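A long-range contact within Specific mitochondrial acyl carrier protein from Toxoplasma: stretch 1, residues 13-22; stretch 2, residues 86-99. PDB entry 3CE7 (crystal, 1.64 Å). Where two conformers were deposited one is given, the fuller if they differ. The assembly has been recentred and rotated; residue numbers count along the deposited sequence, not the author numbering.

Stretch 1, residues 13-22: VDTDINAVTN
Stretch 2 (86-99) LQEIADFVVSERAK

The helix of stretch 2 packs against the start of the helix beginning at Ile17. The axes approach to 9.0 Å, with N-to-C directions 131° apart. CA of Thr15 lies 4.7 Å from CA of Val94, and CA of Thr21 lies 5.2 Å from CA of Ala90. About 539 Å² is buried, both sides summed.

Val13 to Asp16 make a type I turn, closed by Asp16 N to Val13 O at 3.1 Å. Asp16 is the N-cap. Its t rotamer (chi1 178°) turns the carboxylate back to the helix start, where OD1 accepts from Ala19 N at 3.1 Å. Its CB points away from the other helix.

Ile17 is a knob in a hole formed by Gln87, Ala90, Asp91 and Val94. Its CB points sideways, but chi1 t (-170°) and chi2 p (60°) bring CD1 inward, 3.8 Å from Ala90 CB and 3.7 Å from Val94 CG2. The CA-to-CB bond of Val20 points toward the partner. With chi1 t (171°), its CG1 lies 4.0 Å from Val93 CG1 and its CG2 3.9 Å from Val94 CG2. Val93 and Val94 are also t. Thr21 OG1 lies 3.4 Å from Ala90 CB.

Thr21 is m (-58°), so OG1 donates to Ile17 O one turn back, at 2.7 Å. The same OG1 accepts from Gln87 NE2 at 3.2 Å. Gln87 folds (t, p, chi3 71°), and NE2 also donates to Asp91 OD1 at 3.1 Å.

Asp14 is p (62°). Its OD2 forms a salt bridge with Arg97 NE at 3.1 Å. Arg97 is m, m, m with chi4 -172°, which places NE beside Asp14 OD2. Water 1 bridges the pair, donating to Asp14 OD1 at 2.8 Å and accepting from Arg97 NH2 at 2.9 Å. Thr15, p (55°), rests CG2 3.8 Å from Arg97 CB.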

ATOM      1  N   VAL A  13       4.510 -15.216   2.174  1.00 20.30           N
ATOM      2  CA  VAL A  13       5.891 -15.092   2.597  1.00 19.39           C
ATOM      3  C   VAL A  13       6.170 -13.580   2.639  1.00 18.65           C
ATOM      4  O   VAL A  13       6.252 -12.935   1.588  1.00 18.34           O
ATOM      5  CB  VAL A  13       6.828 -15.835   1.630  1.00 19.43           C
ATOM      6  CG1 VAL A  13       8.261 -15.653   2.045  1.00 19.96           C
ATOM      7  CG2 VAL A  13       6.472 -17.343   1.580  1.00 20.28           C
ATOM      8  N   ASP A  14       6.312 -13.024   3.842  1.00 18.48           N
ATOM      9  CA  ASP A  14       6.326 -11.559   4.012  1.00 18.33           C
ATOM     10  C   ASP A  14       7.642 -10.880   3.621  1.00 18.08           C
ATOM     11  O   ASP A  14       7.750  -9.650   3.662  1.00 17.86           O
ATOM     12  CB  ASP A  14       5.803 -11.113   5.393  1.00 19.59           C
ATOM     13  CG  ASP A  14       6.634 -11.626   6.545  1.00 21.70           C
ATOM     14  OD1 ASP A  14       7.802 -12.011   6.328  1.00 22.89           O
ATOM     15  OD2 ASP A  14       6.114 -11.615   7.694  1.00 25.40           O
ATOM     16  N   THR A  15       8.622 -11.684   3.219  1.00 17.37           N
ATOM     17  CA  THR A  15       9.878 -11.163   2.685  1.00 17.43           C
ATOM     18  C   THR A  15      10.023 -11.429   1.181  1.00 17.54           C
ATOM     19  O   THR A  15      11.077 -11.158   0.599  1.00 17.78           O
ATOM     20  CB  THR A  15      11.111 -11.707   3.450  1.00 17.80           C
ATOM     21  OG1 THR A  15      11.091 -13.143   3.449  1.00 17.43           O
ATOM     22  CG2 THR A  15      11.109 -11.199   4.891  1.00 19.11           C
ATOM     23  N   ASP A  16       8.957 -11.952   0.568  1.00 17.73           N
ATOM     24  CA  ASP A  16       8.908 -12.230  -0.873  1.00 18.58           C
ATOM     25  C   ASP A  16       8.221 -11.038  -1.555  1.00 18.13           C
ATOM     26  O   ASP A  16       7.013 -10.874  -1.437  1.00 18.35           O
ATOM     27  CB  ASP A  16       8.126 -13.541  -1.086  1.00 18.76           C
ATOM     28  CG  ASP A  16       7.941 -13.931  -2.553  1.00 23.54           C
ATOM     29  OD1 ASP A  16       7.926 -13.069  -3.450  1.00 25.22           O
ATOM     30  OD2 ASP A  16       7.780 -15.152  -2.804  1.00 29.76           O
ATOM     31  N   ILE A  17       8.988 -10.216  -2.270  1.00 17.94           N
ATOM     32  CA  ILE A  17       8.431  -8.989  -2.859  1.00 17.86           C
ATOM     33  C   ILE A  17       7.311  -9.245  -3.882  1.00 17.50           C
ATOM     34  O   ILE A  17       6.347  -8.473  -3.956  1.00 17.07           O
ATOM     35  CB  ILE A  17       9.539  -8.039  -3.433  1.00 17.80           C
ATOM     36  CG1 ILE A  17       8.949  -6.665  -3.818  1.00 18.72           C
ATOM     37  CG2 ILE A  17      10.290  -8.695  -4.586  1.00 19.26           C
ATOM     38  CD1 ILE A  17       8.311  -5.917  -2.644  1.00 19.41           C
ATOM     39  N   ASN A  18       7.424 -10.316  -4.662  1.00 17.37           N
ATOM     40  CA  ASN A  18       6.347 -10.651  -5.600  1.00 17.60           C
ATOM     41  C   ASN A  18       5.036 -10.920  -4.865  1.00 17.11           C
ATOM     42  O   ASN A  18       3.993 -10.347  -5.210  1.00 17.45           O
ATOM     43  CB  ASN A  18       6.733 -11.832  -6.494  1.00 18.62           C
ATOM     44  CG  ASN A  18       7.707 -11.442  -7.595  1.00 20.70           C
ATOM     45  OD1 ASN A  18       8.175 -10.306  -7.662  1.00 24.75           O
ATOM     46  ND2 ASN A  18       8.025 -12.404  -8.465  1.00 24.80           N
ATOM     47  N   ALA A  19       5.096 -11.759  -3.834  1.00 17.14           N
ATOM     48  CA  ALA A  19       3.890 -12.147  -3.098  1.00 16.72           C
ATOM     49  C   ALA A  19       3.294 -10.959  -2.353  1.00 16.42           C
ATOM     50  O   ALA A  19       2.076 -10.740  -2.392  1.00 17.26           O
ATOM     51  CB  ALA A  19       4.205 -13.294  -2.141  1.00 17.59           C
ATOM     52  N   VAL A  20       4.158 -10.185  -1.698  1.00 15.35           N
ATOM     53  CA  VAL A  20       3.712  -9.020  -0.936  1.00 15.22           C
ATOM     54  C   VAL A  20       3.123  -7.963  -1.883  1.00 14.93           C
ATOM     55  O   VAL A  20       2.100  -7.345  -1.564  1.00 15.65           O
ATOM     56  CB  VAL A  20       4.858  -8.449  -0.065  1.00 15.02           C
ATOM     57  CG1 VAL A  20       4.471  -7.115   0.547  1.00 16.03           C
ATOM     58  CG2 VAL A  20       5.229  -9.434   1.031  1.00 15.96           C
ATOM     59  N   THR A  21       3.762  -7.747  -3.030  1.00 15.34           N
ATOM     60  CA  THR A  21       3.254  -6.754  -3.978  1.00 15.32           C
ATOM     61  C   THR A  21       1.879  -7.162  -4.521  1.00 15.22           C
ATOM     62  O   THR A  21       0.935  -6.366  -4.509  1.00 15.28           O
ATOM     63  CB  THR A  21       4.236  -6.484  -5.138  1.00 15.27           C
ATOM     64  OG1 THR A  21       5.503  -6.046  -4.616  1.00 16.31           O
ATOM     65  CG2 THR A  21       3.676  -5.378  -6.029  1.00 16.52           C
ATOM     66  N   ASN A  22       1.750  -8.414  -4.947  1.00 15.44           N
ATOM     67  CA  ASN A  22       0.453  -8.927  -5.400  1.00 16.10           C
ATOM     68  C   ASN A  22      -0.631  -8.757  -4.330  1.00 16.28           C
ATOM     69  O   ASN A  22      -1.743  -8.316  -4.630  1.00 16.67           O
ATOM     70  CB  ASN A  22       0.570 -10.393  -5.852  1.00 16.31           C
ATOM     71  CG  ASN A  22       1.209 -10.529  -7.226  1.00 17.26           C
ATOM     72  OD1 ASN A  22       1.177  -9.593  -8.022  1.00 19.36           O
ATOM     73  ND2 ASN A  22       1.801 -11.694  -7.506  1.00 19.99           N
ATOM     74  N   LEU A  86       2.071   1.903  -4.681  1.00 15.66           N
ATOM     75  CA  LEU A  86       2.001   0.634  -3.949  1.00 15.53           C
ATOM     76  C   LEU A  86       3.335  -0.108  -3.941  1.00 15.16           C
ATOM     77  O   LEU A  86       3.642  -0.804  -2.976  1.00 15.74           O
ATOM     78  CB  LEU A  86       0.938  -0.288  -4.536  1.00 15.89           C
ATOM     79  CG  LEU A  86      -0.497   0.217  -4.441  1.00 15.58           C
ATOM     80  CD1 LEU A  86      -1.346  -0.768  -5.187  1.00 15.83           C
ATOM     81  CD2 LEU A  86      -0.948   0.383  -2.971  1.00 15.79           C
ATOM     82  N   GLN A  87       4.126   0.025  -5.008  1.00 15.54           N
ATOM     83  CA  GLN A  87       5.424  -0.634  -5.016  1.00 16.33           C
ATOM     84  C   GLN A  87       6.274  -0.160  -3.845  1.00 15.78           C
ATOM     85  O   GLN A  87       6.977  -0.963  -3.219  1.00 16.28           O
ATOM     86  CB  GLN A  87       6.182  -0.405  -6.324  1.00 16.42           C
ATOM     87  CG  GLN A  87       7.417  -1.277  -6.424  1.00 20.27           C
ATOM     88  CD  GLN A  87       7.055  -2.735  -6.536  1.00 24.22           C
ATOM     89  OE1 GLN A  87       6.549  -3.180  -7.574  1.00 26.85           O
ATOM     90  NE2 GLN A  87       7.275  -3.492  -5.455  1.00 25.63           N
ATOM     91  N   GLU A  88       6.217   1.134  -3.548  1.00 16.09           N
ATOM     92  CA  GLU A  88       6.977   1.681  -2.421  1.00 15.70           C
ATOM     93  C   GLU A  88       6.531   1.069  -1.093  1.00 15.71           C
ATOM     94  O   GLU A  88       7.350   0.777  -0.219  1.00 15.35           O
ATOM     95  CB  GLU A  88       6.811   3.195  -2.376  1.00 16.32           C
ATOM     96  CG  GLU A  88       7.536   3.911  -3.518  1.00 16.94           C
ATOM     97  CD  GLU A  88       7.166   5.376  -3.610  1.00 19.24           C
ATOM     98  OE1 GLU A  88       6.117   5.755  -3.057  1.00 19.29           O
ATOM     99  OE2 GLU A  88       7.914   6.154  -4.248  1.00 22.81           O
ATOM    100  N   ILE A  89       5.217   0.890  -0.949  1.00 15.80           N
ATOM    101  CA  ILE A  89       4.670   0.328   0.277  1.00 15.99           C
ATOM    102  C   ILE A  89       5.113  -1.127   0.426  1.00 16.18           C
ATOM    103  O   ILE A  89       5.605  -1.526   1.500  1.00 16.77           O
ATOM    104  CB  ILE A  89       3.143   0.472   0.352  1.00 15.75           C
ATOM    105  CG1 ILE A  89       2.770   1.956   0.234  1.00 17.11           C
ATOM    106  CG2 ILE A  89       2.629  -0.099   1.694  1.00 15.74           C
ATOM    107  CD1 ILE A  89       1.273   2.256   0.302  1.00 16.83           C
ATOM    108  N   ALA A  90       4.947  -1.910  -0.646  1.00 15.71           N
ATOM    109  CA  ALA A  90       5.399  -3.309  -0.654  1.00 15.94           C
ATOM    110  C   ALA A  90       6.893  -3.407  -0.330  1.00 16.14           C
ATOM    111  O   ALA A  90       7.311  -4.229   0.486  1.00 16.63           O
ATOM    112  CB  ALA A  90       5.096  -3.963  -1.986  1.00 16.61           C
ATOM    113  N   ASP A  91       7.690  -2.547  -0.961  1.00 16.37           N
ATOM    114  CA  ASP A  91       9.125  -2.519  -0.697  1.00 17.09           C
ATOM    115  C   ASP A  91       9.421  -2.256   0.787  1.00 16.76           C
ATOM    116  O   ASP A  91      10.330  -2.869   1.368  1.00 17.08           O
ATOM    117  CB  ASP A  91       9.814  -1.460  -1.559  1.00 17.43           C
ATOM    118  CG  ASP A  91       9.881  -1.829  -3.044  1.00 20.23           C
ATOM    119  OD1 ASP A  91       9.554  -2.960  -3.440  1.00 23.95           O
ATOM    120  OD2 ASP A  91      10.264  -0.942  -3.837  1.00 24.11           O
ATOM    121  N   PHE A  92       8.676  -1.328   1.395  1.00 15.97           N
ATOM    122  CA  PHE A  92       8.910  -1.000   2.802  1.00 16.51           C
ATOM    123  C   PHE A  92       8.562  -2.195   3.693  1.00 16.15           C
ATOM    124  O   PHE A  92       9.291  -2.523   4.644  1.00 16.32           O
ATOM    125  CB  PHE A  92       8.107   0.225   3.232  1.00 16.74           C
ATOM    126  CG  PHE A  92       8.436   0.676   4.621  1.00 17.04           C
ATOM    127  CD1 PHE A  92       9.616   1.360   4.878  1.00 18.74           C
ATOM    128  CD2 PHE A  92       7.592   0.362   5.693  1.00 18.31           C
ATOM    129  CE1 PHE A  92       9.945   1.769   6.179  1.00 18.89           C
ATOM    130  CE2 PHE A  92       7.910   0.769   6.994  1.00 18.35           C
ATOM    131  CZ  PHE A  92       9.084   1.463   7.235  1.00 17.81           C
ATOM    132  N   VAL A  93       7.456  -2.860   3.373  1.00 16.13           N
ATOM    133  CA  VAL A  93       7.037  -4.026   4.156  1.00 16.38           C
ATOM    134  C   VAL A  93       8.130  -5.091   4.108  1.00 16.66           C
ATOM    135  O   VAL A  93       8.560  -5.603   5.150  1.00 17.01           O
ATOM    136  CB  VAL A  93       5.700  -4.600   3.650  1.00 17.07           C
ATOM    137  CG1 VAL A  93       5.443  -5.974   4.256  1.00 17.70           C
ATOM    138  CG2 VAL A  93       4.564  -3.650   3.985  1.00 17.37           C
ATOM    139  N   VAL A  94       8.587  -5.416   2.902  1.00 16.50           N
ATOM    140  CA  VAL A  94       9.588  -6.467   2.748  1.00 16.81           C
ATOM    141  C   VAL A  94      10.875  -6.081   3.477  1.00 17.53           C
ATOM    142  O   VAL A  94      11.444  -6.896   4.207  1.00 18.02           O
ATOM    143  CB  VAL A  94       9.819  -6.807   1.270  1.00 16.83           C
ATOM    144  CG1 VAL A  94      11.095  -7.657   1.090  1.00 17.37           C
ATOM    145  CG2 VAL A  94       8.588  -7.527   0.729  1.00 16.18           C
ATOM    146  N   SER A  95      11.301  -4.828   3.307  1.00 17.79           N
ATOM    147  CA  SER A  95      12.529  -4.355   3.952  0.50 18.56           C
ATOM    148  C   SER A  95      12.439  -4.478   5.472  1.00 18.44           C
ATOM    149  O   SER A  95      13.393  -4.935   6.114  1.00 19.46           O
ATOM    150  CB  SER A  95      12.868  -2.923   3.525  0.50 18.58           C
ATOM    151  OG  SER A  95      11.914  -2.000   4.000  0.50 19.54           O
ATOM    152  N   GLU A  96      11.293  -4.122   6.045  1.00 18.84           N
ATOM    153  CA  GLU A  96      11.138  -4.203   7.499  1.00 18.90           C
ATOM    154  C   GLU A  96      11.149  -5.647   7.969  1.00 18.72           C
ATOM    155  O   GLU A  96      11.807  -5.990   8.955  1.00 19.26           O
ATOM    156  CB  GLU A  96       9.874  -3.491   7.962  1.00 19.29           C
ATOM    157  CG  GLU A  96       9.984  -1.969   7.879  1.00 20.69           C
ATOM    158  CD  GLU A  96      11.028  -1.404   8.832  1.00 23.18           C
ATOM    159  OE1 GLU A  96      10.826  -1.483  10.068  1.00 25.51           O
ATOM    160  OE2 GLU A  96      12.052  -0.889   8.346  1.00 25.52           O
ATOM    161  N   ARG A  97      10.425  -6.501   7.258  1.00 18.25           N
ATOM    162  CA  ARG A  97      10.334  -7.898   7.664  1.00 18.39           C
ATOM    163  C   ARG A  97      11.661  -8.629   7.456  1.00 18.45           C
ATOM    164  O   ARG A  97      11.967  -9.572   8.185  1.00 19.07           O
ATOM    165  CB  ARG A  97       9.200  -8.608   6.923  1.00 18.68           C
ATOM    166  CG  ARG A  97       7.807  -8.072   7.270  1.00 18.79           C
ATOM    167  CD  ARG A  97       7.510  -8.092   8.777  1.00 20.44           C
ATOM    168  NE  ARG A  97       7.552  -9.443   9.333  1.00 21.27           N
ATOM    169  CZ  ARG A  97       7.180  -9.760  10.570  1.00 25.82           C
ATOM    170  NH1 ARG A  97       6.713  -8.825  11.395  1.00 25.54           N
ATOM    171  NH2 ARG A  97       7.256 -11.021  10.977  1.00 26.55           N
ATOM    172  N   ALA A  98      12.446  -8.184   6.475  1.00 17.97           N
ATOM    173  CA  ALA A  98      13.702  -8.846   6.129  1.00 18.40           C
ATOM    174  C   ALA A  98      14.842  -8.491   7.077  1.00 18.94           C
ATOM    175  O   ALA A  98      15.863  -9.177   7.096  1.00 19.21           O
ATOM    176  CB  ALA A  98      14.110  -8.503   4.696  1.00 18.52           C
ATOM    177  N   LYS A  99      14.687  -7.402   7.828  1.00 19.97           N
ATOM    178  CA  LYS A  99      15.776  -6.915   8.674  1.00 20.48           C
ATOM    179  C   LYS A  99      16.044  -7.875   9.815  1.00 21.56           C
ATOM    180  O   LYS A  99      15.127  -8.201  10.566  1.00 22.74           O
ATOM    181  CB  LYS A  99      15.426  -5.547   9.273  1.00 20.36           C
ATOM    182  CG  LYS A  99      15.700  -4.382   8.373  1.00 21.13           C
ATOM    183  CD  LYS A  99      15.177  -3.095   9.024  1.00 20.84           C
ATOM    184  CE  LYS A  99      15.280  -1.917   8.075  1.00 22.54           C
ATOM    185  NZ  LYS A  99      14.850  -0.656   8.764  1.00 21.85           N
TER
HETATM  186  O   HOH W   1       8.797 -12.293   8.890  1.00 36.69           O